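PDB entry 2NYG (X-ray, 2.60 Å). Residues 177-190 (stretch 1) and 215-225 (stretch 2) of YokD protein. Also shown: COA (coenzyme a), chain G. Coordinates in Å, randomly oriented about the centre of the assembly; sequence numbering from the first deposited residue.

Stretch 1 (177-190) DFDSSTCFHLAEYR
Stretch 2 215-225: KELEFREELFQ

What fills the apolar centre of the contact? Phe-224, at the helical end of the second stretch (chi1 m, -69°; chi2 8°), points its CA-to-CB bond toward the first stretch and has more of its surface covered by it than any other residue here. Phe-184 (chi1 m, chi2 154°) sets its CB over one face of that ring, 3.7 Å from the Phe-224 ring centroid and only 5° off the normal. Its own ring then turns an edge toward the same face, with the Phe-184 and Phe-224 ring centroids 5.6 Å apart and the planes at 79°. The edge of Phe-224 in turn meets the face of His-185 (chi1 m, chi2 -62°), the planes at 71° and Phe-224 CZ 3.4 Å from His-185 ND1.

How does the aromatic cluster extend along the chains? The two stretches run antiparallel: CA atoms are nearest at Asp-179 and Gln-225 (4.5 Å), His-185 and Phe-219 (7.0 Å), and Tyr-189 and Leu-217 (8.0 Å). In the first stretch, a 3-10 segment at 178-180 leads through a short turn into a weakly bonded helix at about 183-187, and a type I turn from Ala-187 to Arg-190 follows. The second leaves a strand at Leu-217, passes through extended Phe-219 (phi/psi -53/155), then Arg-220 at -119/47, and becomes helical by Phe-224. His-185 ND1 lies over one face of Phe-219 (chi1 m), 3.4 Å from Phe-219 CG, although the planes meet obliquely at 51°. Farther along, Leu-217 (m, t) places CD1 over one face of Tyr-189 (chi1 m, chi2 79°), 3.5 Å from the Tyr-189 ring centroid.

What satisfies the carboxylate beside these rings? Glu-188 (m, t, chi3 -61°) has its CA-to-CB bond toward the second stretch and spreads its two oxygens between partners. Within its own stretch His-185 ND1 donates to Glu-188 OE1 at 3.0 Å, the imidazole lying between Phe-219 and Phe-224. Across the contact, Arg-220 N donates to Glu-188 OE2 at 2.7 Å, tying the carboxylate to the bend in the other backbone. The Arg-220 side chain (m, t, m) makes no salt bridge with Glu-188: Arg-220 NE is 4.3 Å from Glu-188 OE2, and water 1 spans the gap, donating to Glu-188 OE2 and accepting from Arg-220 NE, each at 2.7 Å.

Where do polar bonds close the two ends? At one, Tyr-189 OH donates to Glu-216 OE2 at 2.7 Å; Glu-216 (t, p) curls back so that the same OE2 accepts from Leu-217 N at 3.2 Å. At the other, Gln-225 (t, p, chi3 33°) reaches the start of the 3-10 segment. Its NE2 donates to Asp-177 OD1 at 3.1 Å, while its OE1 takes a weak bond from Asp-179 N, also 3.1 Å. Asp-177 OD1 also accepts from Phe-178 N at 2.7 Å. Ser-180, its CA-to-CB bond directed away from this contact, instead offers OG to coenzyme A O9P in a weak 3.4 Å bond.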

# COMPACT_ATOMS: atom_id res chain seq x y z
N ASP A 177 20.19 -0.48 6.76
CA ASP A 177 21.36 -0.92 7.50
C ASP A 177 21.03 -2.21 8.24
O ASP A 177 19.94 -2.76 8.10
CB ASP A 177 21.81 0.15 8.51
CG ASP A 177 23.33 0.19 8.68
OD1 ASP A 177 23.98 -0.89 8.72
OD2 ASP A 177 23.88 1.31 8.79
N PHE A 178 21.99 -2.70 9.02
CA PHE A 178 21.84 -3.93 9.77
C PHE A 178 20.72 -3.95 10.80
O PHE A 178 20.15 -5.01 11.08
CB PHE A 178 23.15 -4.26 10.46
CG PHE A 178 24.21 -4.73 9.52
CD1 PHE A 178 25.38 -4.00 9.34
CD2 PHE A 178 24.04 -5.92 8.81
CE1 PHE A 178 26.38 -4.46 8.49
CE2 PHE A 178 25.03 -6.38 7.96
CZ PHE A 178 26.21 -5.65 7.79
N ASP A 179 20.40 -2.79 11.36
CA ASP A 179 19.36 -2.68 12.37
C ASP A 179 18.02 -3.18 11.85
O ASP A 179 17.07 -3.29 12.62
CB ASP A 179 19.22 -1.23 12.82
CG ASP A 179 18.68 -0.33 11.73
OD1 ASP A 179 19.24 -0.34 10.62
OD2 ASP A 179 17.68 0.38 11.98
N SER A 180 17.95 -3.46 10.55
CA SER A 180 16.74 -3.94 9.89
C SER A 180 16.82 -5.39 9.46
O SER A 180 15.87 -5.90 8.91
CB SER A 180 16.44 -3.14 8.62
OG SER A 180 16.34 -1.74 8.86
N SER A 181 17.96 -6.04 9.67
CA SER A 181 18.14 -7.43 9.25
C SER A 181 17.35 -8.44 10.05
O SER A 181 17.89 -9.12 10.90
CB SER A 181 19.60 -7.85 9.31
OG SER A 181 20.25 -7.58 8.09
N THR A 182 16.07 -8.55 9.74
CA THR A 182 15.20 -9.47 10.43
C THR A 182 15.79 -10.87 10.66
O THR A 182 15.45 -11.51 11.65
CB THR A 182 13.87 -9.60 9.68
OG1 THR A 182 13.23 -8.33 9.64
CG2 THR A 182 12.95 -10.56 10.40
N CYS A 183 16.66 -11.34 9.77
CA CYS A 183 17.21 -12.68 9.93
C CYS A 183 17.88 -12.92 11.29
O CYS A 183 17.83 -14.03 11.82
CB CYS A 183 18.19 -13.00 8.80
SG CYS A 183 19.66 -11.98 8.80
N PHE A 184 18.51 -11.88 11.85
CA PHE A 184 19.17 -12.02 13.14
C PHE A 184 18.25 -12.51 14.26
O PHE A 184 18.69 -13.27 15.13
CB PHE A 184 19.80 -10.69 13.54
CG PHE A 184 21.02 -10.35 12.74
CD1 PHE A 184 21.41 -9.04 12.56
CD2 PHE A 184 21.79 -11.36 12.16
CE1 PHE A 184 22.54 -8.73 11.80
CE2 PHE A 184 22.91 -11.07 11.40
CZ PHE A 184 23.29 -9.75 11.22
N HIS A 185 16.99 -12.09 14.24
CA HIS A 185 16.05 -12.52 15.26
C HIS A 185 16.12 -14.03 15.41
O HIS A 185 16.02 -14.54 16.51
CB HIS A 185 14.60 -12.15 14.89
CG HIS A 185 14.26 -10.70 15.11
ND1 HIS A 185 14.30 -10.10 16.34
CD2 HIS A 185 13.80 -9.76 14.24
CE1 HIS A 185 13.88 -8.85 16.23
NE2 HIS A 185 13.57 -8.62 14.97
N LEU A 186 16.29 -14.75 14.30
CA LEU A 186 16.36 -16.21 14.36
C LEU A 186 17.43 -16.71 15.34
O LEU A 186 17.20 -17.66 16.09
CB LEU A 186 16.61 -16.79 12.97
CG LEU A 186 16.79 -18.31 12.85
CD1 LEU A 186 15.54 -19.08 13.30
CD2 LEU A 186 17.11 -18.63 11.40
N ALA A 187 18.61 -16.07 15.33
CA ALA A 187 19.68 -16.46 16.24
C ALA A 187 19.21 -16.37 17.71
O ALA A 187 19.61 -17.18 18.55
CB ALA A 187 20.89 -15.59 16.01
N GLU A 188 18.36 -15.39 18.01
CA GLU A 188 17.85 -15.22 19.37
C GLU A 188 17.09 -16.43 19.89
O GLU A 188 16.78 -16.50 21.07
CB GLU A 188 16.99 -13.96 19.48
CG GLU A 188 17.80 -12.67 19.42
CD GLU A 188 16.97 -11.40 19.40
OE1 GLU A 188 16.17 -11.22 18.46
OE2 GLU A 188 17.13 -10.58 20.33
N TYR A 189 16.79 -17.39 19.02
CA TYR A 189 16.09 -18.61 19.45
C TYR A 189 17.08 -19.79 19.54
O TYR A 189 16.69 -20.94 19.78
CB TYR A 189 14.97 -18.98 18.47
CG TYR A 189 13.85 -17.97 18.33
CD1 TYR A 189 14.00 -16.83 17.53
CD2 TYR A 189 12.61 -18.18 18.94
CE1 TYR A 189 12.96 -15.94 17.33
CE2 TYR A 189 11.55 -17.29 18.74
CZ TYR A 189 11.73 -16.17 17.93
OH TYR A 189 10.71 -15.29 17.70
N ARG A 190 18.36 -19.50 19.35
CA ARG A 190 19.40 -20.52 19.40
C ARG A 190 20.47 -20.20 20.46
O ARG A 190 21.57 -20.75 20.42
CB ARG A 190 20.05 -20.63 18.01
CG ARG A 190 19.02 -20.92 16.93
CD ARG A 190 19.57 -20.93 15.50
NE ARG A 190 18.60 -21.56 14.60
CZ ARG A 190 18.75 -21.68 13.28
NH1 ARG A 190 19.83 -21.21 12.68
NH2 ARG A 190 17.81 -22.30 12.57
N LYS A 215 3.01 -16.89 23.46
CA LYS A 215 4.29 -16.55 24.05
C LYS A 215 5.26 -16.15 22.96
O LYS A 215 5.17 -16.64 21.83
CB LYS A 215 4.82 -17.74 24.86
CG LYS A 215 3.95 -18.08 26.07
CD LYS A 215 4.51 -19.23 26.89
CE LYS A 215 3.69 -19.46 28.16
NZ LYS A 215 3.53 -18.20 28.94
N GLU A 216 6.19 -15.26 23.30
CA GLU A 216 7.16 -14.76 22.35
C GLU A 216 8.41 -14.25 23.05
O GLU A 216 8.36 -13.85 24.21
CB GLU A 216 6.55 -13.61 21.56
CG GLU A 216 7.42 -13.11 20.44
CD GLU A 216 7.58 -14.17 19.37
OE1 GLU A 216 6.64 -14.32 18.55
OE2 GLU A 216 8.63 -14.85 19.37
N LEU A 217 9.54 -14.25 22.36
CA LEU A 217 10.77 -13.74 22.95
C LEU A 217 10.78 -12.20 22.95
O LEU A 217 10.20 -11.56 22.07
CB LEU A 217 11.98 -14.25 22.16
CG LEU A 217 12.16 -15.77 22.13
CD1 LEU A 217 13.44 -16.12 21.42
CD2 LEU A 217 12.17 -16.29 23.57
N GLU A 218 11.41 -11.61 23.95
CA GLU A 218 11.49 -10.16 24.01
C GLU A 218 12.80 -9.83 23.30
O GLU A 218 13.86 -9.77 23.91
CB GLU A 218 11.52 -9.64 25.45
CG GLU A 218 11.64 -8.14 25.51
CD GLU A 218 11.50 -7.58 26.91
OE1 GLU A 218 10.50 -7.88 27.59
OE2 GLU A 218 12.39 -6.80 27.31
N PHE A 219 12.70 -9.64 22.00
CA PHE A 219 13.86 -9.38 21.17
C PHE A 219 14.75 -8.24 21.59
O PHE A 219 14.32 -7.32 22.26
CB PHE A 219 13.39 -9.16 19.74
CG PHE A 219 12.57 -10.30 19.21
CD1 PHE A 219 11.38 -10.05 18.54
CD2 PHE A 219 12.97 -11.61 19.39
CE1 PHE A 219 10.61 -11.10 18.06
CE2 PHE A 219 12.22 -12.65 18.92
CZ PHE A 219 11.03 -12.40 18.26
N ARG A 220 16.01 -8.33 21.18
CA ARG A 220 17.02 -7.31 21.47
C ARG A 220 17.54 -6.74 20.16
O ARG A 220 18.75 -6.60 19.95
CB ARG A 220 18.18 -7.92 22.26
CG ARG A 220 17.81 -8.37 23.66
CD ARG A 220 19.02 -8.89 24.39
NE ARG A 220 19.43 -10.20 23.91
CZ ARG A 220 20.61 -10.75 24.16
NH1 ARG A 220 21.50 -10.09 24.89
NH2 ARG A 220 20.89 -11.97 23.71
N GLU A 221 16.61 -6.40 19.27
CA GLU A 221 16.99 -5.86 17.97
C GLU A 221 17.90 -4.62 18.06
O GLU A 221 18.56 -4.27 17.08
CB GLU A 221 15.73 -5.54 17.15
CG GLU A 221 14.95 -4.31 17.58
CD GLU A 221 13.71 -4.63 18.41
OE1 GLU A 221 13.30 -5.81 18.46
OE2 GLU A 221 13.13 -3.68 19.00
N GLU A 222 17.95 -3.98 19.23
CA GLU A 222 18.77 -2.79 19.42
C GLU A 222 20.24 -3.05 19.17
O GLU A 222 21.00 -2.12 18.92
CB GLU A 222 18.59 -2.22 20.83
CG GLU A 222 19.20 -3.06 21.93
CD GLU A 222 18.20 -3.96 22.60
OE1 GLU A 222 17.11 -4.17 22.02
OE2 GLU A 222 18.49 -4.46 23.71
N LEU A 223 20.64 -4.32 19.25
CA LEU A 223 22.02 -4.74 19.05
C LEU A 223 22.39 -5.11 17.60
O LEU A 223 23.56 -5.06 17.22
CB LEU A 223 22.31 -5.95 19.93
CG LEU A 223 22.16 -5.79 21.45
CD1 LEU A 223 22.31 -7.14 22.12
CD2 LEU A 223 23.20 -4.80 21.97
N PHE A 224 21.38 -5.46 16.80
CA PHE A 224 21.58 -5.87 15.41
C PHE A 224 22.57 -5.04 14.65
O PHE A 224 23.33 -5.57 13.86
CB PHE A 224 20.25 -5.90 14.66
CG PHE A 224 19.31 -6.99 15.11
CD1 PHE A 224 19.61 -7.75 16.24
CD2 PHE A 224 18.11 -7.22 14.44
CE1 PHE A 224 18.73 -8.71 16.69
CE2 PHE A 224 17.21 -8.19 14.89
CZ PHE A 224 17.52 -8.93 16.02
N GLN A 225 22.57 -3.73 14.90
CA GLN A 225 23.50 -2.85 14.22
C GLN A 225 24.93 -3.19 14.63
O GLN A 225 25.84 -3.11 13.81
CB GLN A 225 23.20 -1.40 14.56
CG GLN A 225 24.05 -0.41 13.79
CD GLN A 225 23.95 -0.62 12.30
OE1 GLN A 225 22.90 -1.00 11.79
NE2 GLN A 225 25.04 -0.35 11.60
N1A COA G . 11.90 7.52 -5.93
C2A COA G . 12.50 7.69 -4.67
N3A COA G . 11.70 7.97 -3.58
C4A COA G . 10.34 8.09 -3.72
C5A COA G . 9.69 7.92 -4.95
C6A COA G . 10.49 7.64 -6.08
N6A COA G . 9.94 7.47 -7.27
N7A COA G . 8.35 8.09 -4.77
C8A COA G . 8.15 8.36 -3.44
N9A COA G . 9.40 8.35 -2.79
C1B COA G . 9.74 8.60 -1.37
C2B COA G . 8.67 9.32 -0.49
O2B COA G . 8.51 10.73 -0.78
C3B COA G . 9.19 9.06 0.91
O3B COA G . 10.14 10.15 1.14
P3B COA G . 10.17 11.12 2.45
O7A COA G . 9.08 10.69 3.46
O8A COA G . 9.84 12.54 2.05
O9A COA G . 11.55 11.06 3.05
C4B COA G . 9.87 7.67 0.82
O4B COA G . 10.14 7.47 -0.58
C5B COA G . 8.98 6.48 1.34
O5B COA G . 9.79 5.27 1.17
P1A COA G . 9.90 4.23 2.36
O1A COA G . 10.79 3.09 1.99
O2A COA G . 8.51 3.73 2.77
O3A COA G . 10.46 5.11 3.51
P2A COA G . 11.98 5.61 3.69
O4A COA G . 11.98 7.09 3.69
O5A COA G . 12.92 5.09 2.60
O6A COA G . 12.28 4.90 5.12
CBP COA G . 12.56 2.57 6.09
CCP COA G . 13.12 3.75 5.23
CDP COA G . 11.53 3.09 7.12
CEP COA G . 11.94 1.56 5.10
CAP COA G . 13.73 2.01 6.97
OAP COA G . 14.89 2.83 6.71
C9P COA G . 14.10 0.53 6.71
O9P COA G . 15.38 0.32 6.29
N8P COA G . 13.28 -0.54 6.83
C7P COA G . 13.68 -1.90 6.38
C6P COA G . 12.64 -2.72 5.60
O HOH W 1 17.81 -11.85 22.60